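Local coordinates for protein TqaA (Penicillium aethiopicum, PDB 5DLK) that forms the C-terminal condensation-like domain of a fungal nonribosomal peptide synthetase, where it probably closes a carrier-bound peptide into a macrocycle, at residues A[138-143]-A[411-416]; A[154-159]-A[178-183]. One frame throughout, in Å; residues are numbered along the deposited sequence.

Contact 1: A[138-143]-A[411-416]; sequences ALWDGK and SKFARF. With EDO (1,2-ethanediol), chain E.
Phe413 sets its CB over the face of the Trp140 indole, 3.5 Å from the centroid of the five-membered ring, a CH-pi contact. The two rings meet obliquely, centroids 4.6 Å apart and planes at 39°. Farther along the strand, Arg415 CG comes to 3.7 Å from Trp140 CZ2, so the aliphatic stem of the arginine packs against the benzo part of the indole. Water 1 accepts from Trp140 NE1 at 2.9 Å and from Arg415 NH1 at 3.1 Å, lying in plane at the edge of both groups. Tryptophan suits the place because its face takes the apolar CB of Phe413 while its one N-H, at the edge, reaches the water. Trp140 CG is anti to the backbone N (chi1 178°), which carries the ring from the helix to the strand. An ethanediol, probably from the crystallisation liquor, lays its O2 over one face of the Arg415 guanidinium and accepts from Phe416 N at 2.8 Å. Arg415 also makes a cation-pi contact with Trp145. The axes of segments 138-143 and 411-415 point almost the same way and approach to 10.6 Å; the first lies on helix 132-144, the second on edge strand 407-415, which pairs with strand 67-75.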
loop_
_atom_site.group_PDB
_atom_site.type_symbol
_atom_site.label_atom_id
_atom_site.label_comp_id
_atom_site.label_asym_id
_atom_site.label_seq_id
_atom_site.Cartn_x
_atom_site.Cartn_y
_atom_site.Cartn_z
ATOM N N ALA A 138 19.344 -6.006 15.012
ATOM C CA ALA A 138 19.088 -6.556 16.340
ATOM C C ALA A 138 17.923 -5.863 17.056
ATOM O O ALA A 138 17.159 -6.516 17.759
ATOM C CB ALA A 138 20.367 -6.473 17.222
ATOM N N LEU A 139 17.814 -4.543 16.916
ATOM C CA LEU A 139 16.742 -3.805 17.568
ATOM C C LEU A 139 15.406 -4.132 16.881
ATOM O O LEU A 139 14.373 -4.276 17.538
ATOM C CB LEU A 139 17.008 -2.292 17.523
ATOM C CG LEU A 139 18.179 -1.819 18.399
ATOM C CD1 LEU A 139 18.421 -0.354 18.086
ATOM C CD2 LEU A 139 17.832 -2.031 19.863
ATOM N N TRP A 140 15.458 -4.261 15.560
ATOM C CA TRP A 140 14.272 -4.621 14.754
ATOM C C TRP A 140 13.690 -5.972 15.177
ATOM O O TRP A 140 12.535 -6.060 15.595
ATOM C CB TRP A 140 14.657 -4.651 13.280
ATOM C CG TRP A 140 13.548 -5.043 12.315
ATOM C CD1 TRP A 140 13.434 -6.227 11.638
ATOM C CD2 TRP A 140 12.429 -4.235 11.904
ATOM N NE1 TRP A 140 12.317 -6.201 10.822
ATOM C CE2 TRP A 140 11.679 -4.999 10.976
ATOM C CE3 TRP A 140 11.997 -2.942 12.220
ATOM C CZ2 TRP A 140 10.514 -4.507 10.362
ATOM C CZ3 TRP A 140 10.831 -2.457 11.617
ATOM C CH2 TRP A 140 10.111 -3.239 10.695
ATOM N N ASP A 141 14.502 -7.020 15.086
ATOM C CA ASP A 141 14.084 -8.368 15.471
ATOM C C ASP A 141 13.877 -8.578 16.959
ATOM O O ASP A 141 13.114 -9.448 17.365
ATOM C CB ASP A 141 15.100 -9.395 14.972
ATOM C CG ASP A 141 15.047 -9.577 13.469
ATOM O OD1 ASP A 141 13.961 -9.369 12.880
ATOM O OD2 ASP A 141 16.082 -9.934 12.878
ATOM N N GLY A 142 14.573 -7.801 17.783
ATOM C CA GLY A 142 14.535 -8.039 19.207
ATOM C C GLY A 142 13.408 -7.311 19.902
ATOM O O GLY A 142 12.965 -7.734 20.967
ATOM N N LYS A 143 12.934 -6.214 19.321
ATOM C CA LYS A 143 11.854 -5.506 19.984
ATOM C C LYS A 143 10.976 -4.647 19.074
ATOM O O LYS A 143 9.773 -4.545 19.319
ATOM C CB LYS A 143 12.417 -4.638 21.128
ATOM C CG LYS A 143 13.313 -3.493 20.704
ATOM C CD LYS A 143 13.910 -2.763 21.942
ATOM C CE LYS A 143 12.848 -2.090 22.801
ATOM N NZ LYS A 143 12.229 -0.917 22.117
ATOM N N SER A 411 18.221 0.261 1.834
ATOM C CA SER A 411 17.808 -1.105 2.120
ATOM C C SER A 411 16.591 -1.037 3.042
ATOM O O SER A 411 16.225 0.040 3.490
ATOM C CB SER A 411 18.949 -1.915 2.753
ATOM O OG SER A 411 19.268 -1.426 4.037
ATOM N N LYS A 412 15.960 -2.170 3.341
ATOM C CA LYS A 412 14.789 -2.102 4.217
ATOM C C LYS A 412 14.563 -3.382 4.987
ATOM O O LYS A 412 15.065 -4.453 4.611
ATOM C CB LYS A 412 13.529 -1.755 3.399
ATOM C CG LYS A 412 13.117 -2.860 2.426
ATOM C CD LYS A 412 11.800 -2.544 1.743
ATOM C CE LYS A 412 11.485 -3.593 0.667
ATOM N NZ LYS A 412 11.522 -4.942 1.249
ATOM N N PHE A 413 13.839 -3.254 6.094
ATOM C CA PHE A 413 13.263 -4.388 6.787
ATOM C C PHE A 413 11.747 -4.256 6.571
ATOM O O PHE A 413 11.233 -3.139 6.505
ATOM C CB PHE A 413 13.548 -4.395 8.283
ATOM C CG PHE A 413 14.997 -4.196 8.662
ATOM C CD1 PHE A 413 16.023 -4.794 7.951
ATOM C CD2 PHE A 413 15.317 -3.400 9.761
ATOM C CE1 PHE A 413 17.360 -4.605 8.342
ATOM C CE2 PHE A 413 16.644 -3.204 10.144
ATOM C CZ PHE A 413 17.656 -3.806 9.434
ATOM N N ALA A 414 11.034 -5.375 6.516
ATOM C CA ALA A 414 9.584 -5.311 6.303
ATOM C C ALA A 414 8.835 -6.505 6.914
ATOM O O ALA A 414 9.315 -7.643 6.892
ATOM C CB ALA A 414 9.288 -5.204 4.807
ATOM N N ARG A 415 7.664 -6.219 7.477
ATOM C CA ARG A 415 6.739 -7.223 7.989
ATOM C C ARG A 415 5.432 -7.089 7.202
ATOM O O ARG A 415 5.017 -5.971 6.879
ATOM C CB ARG A 415 6.443 -7.030 9.477
ATOM C CG ARG A 415 7.685 -6.942 10.378
ATOM C CD ARG A 415 8.594 -8.128 10.167
ATOM N NE ARG A 415 7.994 -9.384 10.596
ATOM C CZ ARG A 415 8.615 -10.556 10.504
ATOM N NH1 ARG A 415 9.849 -10.608 10.023
ATOM N NH2 ARG A 415 8.014 -11.673 10.892
ATOM N N PHE A 416 4.800 -8.225 6.928
ATOM C CA PHE A 416 3.493 -8.261 6.252
ATOM C C PHE A 416 2.949 -9.666 6.381
ATOM O O PHE A 416 3.576 -10.612 5.924
ATOM C CB PHE A 416 3.609 -7.868 4.777
ATOM C CG PHE A 416 2.305 -7.991 4.015
ATOM C CD1 PHE A 416 1.250 -7.144 4.295
ATOM C CD2 PHE A 416 2.143 -8.971 3.034
ATOM C CE1 PHE A 416 0.028 -7.241 3.593
ATOM C CE2 PHE A 416 0.930 -9.073 2.323
ATOM C CZ PHE A 416 -0.120 -8.212 2.608
HETATM C C1 EDO E . 6.616 -11.715 5.801
HETATM O O1 EDO E . 6.038 -10.782 4.856
HETATM C C2 EDO E . 7.112 -11.038 7.092
HETATM O O2 EDO E . 6.022 -10.559 7.909
HETATM O O HOH W 1 11.853 -8.453 9.136
#

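Contact 2: A[154-159]-A[178-183]; sequences SLPVRF and HSQWDG
Gln180 brings its amide end against Pro156 and Val157 in a buried van der Waals contact. Its OE1 lies 3.4 Å from Pro156 CB, and Val157 CG2 is 3.5 Å from both OE1 and NE2 of Gln180, so the two compact apolar side chains lie on opposite sides of the amide plane. The glutamine reaches them because its chain is extended beyond CG (chi2 171°).

The polar links are indirect or lead outside. Water 2 accepts from Gln180 NE2 at 3.0 Å and from Val157 N at 3.2 Å, joining side chain to backbone. Gln180 NE2 also donates to Ile97 O, its OE1 accepts from Ser177 N, and Asp182 forms a salt bridge with Arg313. Replacing Gln180 with an alanine removes the whole amide, and Ile97 O, Ser177 N and water 2 would probably each lose a partner, with a gap opened beside Pro156 and Val157.

Within one segment, Arg158 uses NE and NH2 together on Leu155 O, the NH2 bond being 3.0 Å, which ties the backbone of Leu155 to a side chain three residues on. In the H-x-x-x-D-G signature of condensation domains, Trp181 CZ2 lies over the centre of the His178 ring. Gly183 binds phosphopantetheine in another structure of this protein. A primary amide, donor and acceptor at once and without charge, can thus meet backbone and water in a buried place between apolar side chains.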
loop_
_atom_site.group_PDB
_atom_site.type_symbol
_atom_site.label_atom_id
_atom_site.label_comp_id
_atom_site.label_asym_id
_atom_site.label_seq_id
_atom_site.Cartn_x
_atom_site.Cartn_y
_atom_site.Cartn_z
ATOM N N SER A 154 0.530 4.357 19.969
ATOM C CA SER A 154 1.909 4.827 19.845
ATOM C C SER A 154 2.179 5.254 18.407
ATOM O O SER A 154 1.784 4.556 17.465
ATOM C CB SER A 154 2.887 3.729 20.283
ATOM O OG SER A 154 4.229 4.113 20.033
ATOM N N LEU A 155 2.813 6.407 18.218
ATOM C CA LEU A 155 3.105 6.883 16.869
ATOM C C LEU A 155 3.957 5.867 16.112
ATOM O O LEU A 155 5.047 5.512 16.569
ATOM C CB LEU A 155 3.825 8.225 16.924
ATOM C CG LEU A 155 2.977 9.345 17.519
ATOM C CD1 LEU A 155 3.858 10.394 18.203
ATOM C CD2 LEU A 155 2.132 9.982 16.431
ATOM N N PRO A 156 3.462 5.377 14.962
ATOM C CA PRO A 156 4.285 4.368 14.280
ATOM C C PRO A 156 5.522 4.970 13.629
ATOM O O PRO A 156 6.491 4.247 13.456
ATOM C CB PRO A 156 3.339 3.785 13.209
ATOM C CG PRO A 156 1.957 4.072 13.726
ATOM C CD PRO A 156 2.094 5.440 14.406
ATOM N N VAL A 157 5.485 6.251 13.270
ATOM C CA VAL A 157 6.609 6.859 12.560
ATOM C C VAL A 157 7.643 7.375 13.572
ATOM O O VAL A 157 7.347 8.220 14.426
ATOM C CB VAL A 157 6.159 7.979 11.613
ATOM C CG1 VAL A 157 7.343 8.836 11.149
ATOM C CG2 VAL A 157 5.453 7.374 10.373
ATOM N N ARG A 158 8.847 6.829 13.483
ATOM C CA ARG A 158 9.918 7.186 14.411
ATOM C C ARG A 158 11.259 6.872 13.774
ATOM O O ARG A 158 11.360 6.016 12.886
ATOM C CB ARG A 158 9.749 6.462 15.744
ATOM C CG ARG A 158 9.607 4.952 15.655
ATOM C CD ARG A 158 9.269 4.390 17.045
ATOM N NE ARG A 158 8.054 5.012 17.552
ATOM C CZ ARG A 158 7.764 5.217 18.833
ATOM N NH1 ARG A 158 8.622 4.864 19.796
ATOM N NH2 ARG A 158 6.598 5.791 19.147
ATOM N N PHE A 159 12.290 7.582 14.224
ATOM C CA PHE A 159 13.578 7.599 13.542
ATOM C C PHE A 159 14.685 7.085 14.438
ATOM O O PHE A 159 14.653 7.295 15.652
ATOM C CB PHE A 159 13.944 9.021 13.095
ATOM C CG PHE A 159 12.945 9.656 12.178
ATOM C CD1 PHE A 159 11.809 10.262 12.678
ATOM C CD2 PHE A 159 13.161 9.653 10.812
ATOM C CE1 PHE A 159 10.872 10.864 11.818
ATOM C CE2 PHE A 159 12.234 10.246 9.939
ATOM C CZ PHE A 159 11.094 10.851 10.449
ATOM N N HIS A 178 2.188 0.773 6.924
ATOM C CA HIS A 178 1.713 0.935 5.549
ATOM C C HIS A 178 0.363 1.689 5.516
ATOM O O HIS A 178 -0.080 2.142 4.463
ATOM C CB HIS A 178 1.628 -0.454 4.871
ATOM C CG HIS A 178 1.758 -0.440 3.378
ATOM N ND1 HIS A 178 1.353 0.625 2.585
ATOM C CD2 HIS A 178 2.243 -1.364 2.515
ATOM C CE1 HIS A 178 1.582 0.348 1.321
ATOM N NE2 HIS A 178 2.112 -0.866 1.244
ATOM N N SER A 179 -0.260 1.882 6.677
ATOM C CA SER A 179 -1.420 2.774 6.749
ATOM C C SER A 179 -1.025 4.220 6.455
ATOM O O SER A 179 -1.894 5.081 6.303
ATOM C CB SER A 179 -2.091 2.702 8.123
ATOM O OG SER A 179 -1.199 3.123 9.162
ATOM N N GLN A 180 0.282 4.476 6.354
ATOM C CA GLN A 180 0.795 5.847 6.260
ATOM C C GLN A 180 1.547 6.146 4.969
ATOM O O GLN A 180 2.083 7.246 4.800
ATOM C CB GLN A 180 1.718 6.144 7.470
ATOM C CG GLN A 180 1.017 5.998 8.808
ATOM C CD GLN A 180 2.003 6.081 9.973
ATOM O OE1 GLN A 180 2.804 5.171 10.180
ATOM N NE2 GLN A 180 1.969 7.195 10.714
ATOM N N TRP A 181 1.596 5.192 4.037
ATOM C CA TRP A 181 2.294 5.437 2.782
ATOM C C TRP A 181 1.758 4.506 1.685
ATOM O O TRP A 181 1.035 3.554 1.974
ATOM C CB TRP A 181 3.821 5.241 2.943
ATOM C CG TRP A 181 4.216 3.823 3.231
ATOM C CD1 TRP A 181 4.262 3.222 4.452
ATOM C CD2 TRP A 181 4.577 2.813 2.275
ATOM N NE1 TRP A 181 4.652 1.914 4.324
ATOM C CE2 TRP A 181 4.851 1.636 2.998
ATOM C CE3 TRP A 181 4.704 2.794 0.882
ATOM C CZ2 TRP A 181 5.238 0.442 2.378
ATOM C CZ3 TRP A 181 5.090 1.602 0.260
ATOM C CH2 TRP A 181 5.351 0.449 1.006
ATOM N N ASP A 182 2.102 4.805 0.440
ATOM C CA ASP A 182 1.846 3.879 -0.662
ATOM C C ASP A 182 2.934 3.993 -1.723
ATOM O O ASP A 182 3.833 4.841 -1.626
ATOM C CB ASP A 182 0.459 4.109 -1.277
ATOM C CG ASP A 182 0.233 5.531 -1.730
ATOM O OD1 ASP A 182 1.212 6.239 -2.057
ATOM O OD2 ASP A 182 -0.948 5.943 -1.790
ATOM N N GLY A 183 2.864 3.128 -2.732
ATOM C CA GLY A 183 3.916 3.059 -3.733
ATOM C C GLY A 183 4.128 4.372 -4.464
ATOM O O GLY A 183 5.254 4.713 -4.838
HETATM O O HOH W 2 3.071 8.341 13.200
#

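How the contacts relate
The centres of contacts 1 and 2 lie 14 Å apart and their nearest atoms about 6 Å, so they do not touch. Both reach the same mixed five-stranded sheet of the condensation domain. Contact 1 joins helix 132-144 to strand 407-415, one of the two outermost strands, whereas contact 2 lies around strand 158-163 and includes the signature loop, 178-183, after strand 169-177. Along the chain the order is 138-143, 154-159, 178-183, 411-416: contact 2 is nested inside the long excursion that contact 1 closes. After strand 386-390 of the six-stranded sheet the chain crosses over to add strand 407-415 to the five-stranded one, then returns at strand 422-428, so contact 1 lies on a connection between the two halves.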